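Local coordinates for protein cytochrome P450 monooxygenase (Rhodococcus sp. ECU0066, PDB 6KBH) that probably oxidises substrates at a heme as a self-sufficient P450 monooxygenase whose fused reductase carries FMN and a 2Fe-2S cluster, at residues K577-V582 with Q656-G661. Residues are numbered along the deposited sequence; the frame is centred on the assembly and turned at random.
Sequences KRYVFV and QVYSCG
Gln656 N donates to Arg578 O at 3.0 Å, and Gln656 O receives the amide of Val580 in a nearly straight bond, N-H...O 166°. A residue whose N-H and C=O both reach the same neighbouring strand, to the residues before and after its partner (here Arg578 and Val580 around Tyr579), is the repeating element of a parallel beta ladder. Here it joins the first and fourth strands, in chain order, of a five-stranded parallel sheet, the nucleotide-binding-type half of a reductase module related to the ferredoxin reductases. Two segments 74 residues apart thereby become neighbours at the middle of the sheet, with 605-611 beyond one and 681-685 beyond the other. Further along, the ladder is slacker: Val582 N to Tyr658 O and Cys660 N to Val582 O are weak bonds, the second spanning 3.4 Å.

On the face under helix 588-601, the side chains of Tyr579 and Tyr658 lie side by side, pointing the same way; Tyr579 CD1 comes to the edge of the Tyr658 ring, 4.1 Å from CE1. Both hold CG anti to the carbonyl carbon (chi1 -37° and -51°), which helps to align them. The Tyr658 hydroxyl bonds to Asp573 N. His682 stacks on the same ring, while Met594 and Val598 of the helix pack against Tyr658 and Tyr579 respectively. At the ladder's C-terminal end, Cys660 packs on Phe686, an FMN-binding residue, and the side chain of Cys660 lies about 7 Å, nearest atoms, from the bound FMN.

The other face carries Val580, Val582, Val657 and Ser659, together with Arg578, whose guanidinium lies over Val580 CG1 and whose NH2 bonds to Thr655 OG1. Val582 CG1 meets Ser659 CB, and the branches of Val580 and Val657 cross obliquely, meeting through Val580 CG2 and Val657 CG2.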
loop_
_atom_site.group_PDB
_atom_site.type_symbol
_atom_site.label_atom_id
_atom_site.label_comp_id
_atom_site.label_asym_id
_atom_site.label_seq_id
_atom_site.Cartn_x
_atom_site.Cartn_y
_atom_site.Cartn_z
ATOM N N LYS A 577 -33.680 -27.238 -3.212
ATOM C CA LYS A 577 -34.421 -28.277 -3.922
ATOM C C LYS A 577 -34.159 -28.229 -5.422
ATOM O O LYS A 577 -33.851 -29.252 -6.050
ATOM C CB LYS A 577 -35.905 -28.108 -3.594
ATOM C CG LYS A 577 -36.950 -28.121 -4.720
ATOM C CD LYS A 577 -37.011 -29.433 -5.495
ATOM C CE LYS A 577 -38.121 -29.387 -6.559
ATOM N NZ LYS A 577 -37.911 -28.354 -7.604
ATOM N N ARG A 578 -34.322 -27.052 -6.018
ATOM C CA ARG A 578 -34.248 -26.874 -7.458
ATOM C C ARG A 578 -33.669 -25.497 -7.725
ATOM O O ARG A 578 -33.710 -24.601 -6.876
ATOM C CB ARG A 578 -35.624 -27.035 -8.120
ATOM C CG ARG A 578 -35.712 -26.725 -9.619
ATOM C CD ARG A 578 -37.090 -27.080 -10.149
ATOM N NE ARG A 578 -38.144 -26.204 -9.645
ATOM C CZ ARG A 578 -38.965 -25.489 -10.411
ATOM N NH1 ARG A 578 -38.874 -25.541 -11.731
ATOM N NH2 ARG A 578 -39.895 -24.727 -9.852
ATOM N N TYR A 579 -33.086 -25.352 -8.902
ATOM C CA TYR A 579 -32.544 -24.082 -9.333
ATOM C C TYR A 579 -33.182 -23.751 -10.665
ATOM O O TYR A 579 -33.153 -24.566 -11.585
ATOM C CB TYR A 579 -31.024 -24.173 -9.444
ATOM C CG TYR A 579 -30.470 -25.046 -8.348
ATOM C CD1 TYR A 579 -30.254 -24.527 -7.084
ATOM C CD2 TYR A 579 -30.244 -26.403 -8.546
ATOM C CE1 TYR A 579 -29.787 -25.317 -6.059
ATOM C CE2 TYR A 579 -29.776 -27.203 -7.523
ATOM C CZ TYR A 579 -29.550 -26.656 -6.283
ATOM O OH TYR A 579 -29.084 -27.464 -5.272
ATOM N N VAL A 580 -33.784 -22.581 -10.771
ATOM C CA VAL A 580 -34.183 -22.080 -12.071
ATOM C C VAL A 580 -33.342 -20.844 -12.297
ATOM O O VAL A 580 -33.216 -20.006 -11.399
ATOM C CB VAL A 580 -35.694 -21.817 -12.182
ATOM C CG1 VAL A 580 -36.443 -23.094 -11.807
ATOM C CG2 VAL A 580 -36.156 -20.541 -11.440
ATOM N N PHE A 581 -32.672 -20.787 -13.441
ATOM C CA PHE A 581 -31.734 -19.721 -13.754
ATOM C C PHE A 581 -32.367 -18.871 -14.846
ATOM O O PHE A 581 -32.870 -19.410 -15.830
ATOM C CB PHE A 581 -30.399 -20.292 -14.236
ATOM C CG PHE A 581 -29.824 -21.393 -13.365
ATOM C CD1 PHE A 581 -30.160 -22.720 -13.571
ATOM C CD2 PHE A 581 -28.922 -21.092 -12.351
ATOM C CE1 PHE A 581 -29.618 -23.723 -12.791
ATOM C CE2 PHE A 581 -28.374 -22.088 -11.556
ATOM C CZ PHE A 581 -28.717 -23.409 -11.775
ATOM N N VAL A 582 -32.379 -17.562 -14.670
ATOM C CA VAL A 582 -32.788 -16.652 -15.727
ATOM C C VAL A 582 -31.579 -15.795 -16.060
ATOM O O VAL A 582 -30.811 -15.422 -15.170
ATOM C CB VAL A 582 -34.020 -15.808 -15.360
ATOM C CG1 VAL A 582 -33.734 -14.934 -14.190
ATOM C CG2 VAL A 582 -34.495 -15.007 -16.570
ATOM N N GLN A 656 -35.167 -22.330 -5.629
ATOM C CA GLN A 656 -34.349 -21.127 -5.617
ATOM C C GLN A 656 -34.148 -20.619 -7.038
ATOM O O GLN A 656 -34.313 -21.357 -8.016
ATOM C CB GLN A 656 -32.980 -21.379 -4.965
ATOM C CG GLN A 656 -32.965 -21.315 -3.451
ATOM C CD GLN A 656 -31.557 -21.380 -2.895
ATOM O OE1 GLN A 656 -30.595 -21.586 -3.637
ATOM N NE2 GLN A 656 -31.425 -21.205 -1.586
ATOM N N VAL A 657 -33.799 -19.334 -7.144
ATOM C CA VAL A 657 -33.559 -18.687 -8.436
ATOM C C VAL A 657 -32.313 -17.807 -8.328
ATOM O O VAL A 657 -32.310 -16.819 -7.578
ATOM C CB VAL A 657 -34.758 -17.819 -8.886
ATOM C CG1 VAL A 657 -34.530 -17.293 -10.317
ATOM C CG2 VAL A 657 -36.124 -18.497 -8.733
ATOM N N TYR A 658 -31.271 -18.142 -9.084
ATOM C CA TYR A 658 -30.160 -17.225 -9.292
ATOM C C TYR A 658 -30.252 -16.629 -10.687
ATOM O O TYR A 658 -30.711 -17.286 -11.628
ATOM C CB TYR A 658 -28.798 -17.893 -9.102
ATOM C CG TYR A 658 -28.664 -18.650 -7.813
ATOM C CD1 TYR A 658 -29.263 -19.887 -7.649
ATOM C CD2 TYR A 658 -27.938 -18.128 -6.764
ATOM C CE1 TYR A 658 -29.146 -20.578 -6.483
ATOM C CE2 TYR A 658 -27.815 -18.812 -5.582
ATOM C CZ TYR A 658 -28.423 -20.043 -5.450
ATOM O OH TYR A 658 -28.316 -20.756 -4.281
ATOM N N SER A 659 -29.815 -15.375 -10.811
ATOM C CA SER A 659 -30.050 -14.658 -12.048
ATOM C C SER A 659 -29.047 -13.535 -12.224
ATOM O O SER A 659 -28.512 -12.994 -11.255
ATOM C CB SER A 659 -31.462 -14.091 -12.077
ATOM O OG SER A 659 -31.620 -13.046 -11.123
ATOM N N CYS A 660 -28.828 -13.170 -13.489
ATOM C CA CYS A 660 -27.758 -12.242 -13.820
ATOM C C CYS A 660 -27.942 -11.669 -15.217
ATOM O O CYS A 660 -28.168 -12.414 -16.175
ATOM C CB CYS A 660 -26.410 -12.949 -13.691
ATOM S SG CYS A 660 -25.030 -11.967 -14.231
ATOM N N GLY A 661 -27.856 -10.347 -15.340
ATOM C CA GLY A 661 -27.997 -9.688 -16.616
ATOM C C GLY A 661 -28.133 -8.187 -16.468
ATOM O O GLY A 661 -27.670 -7.592 -15.489
#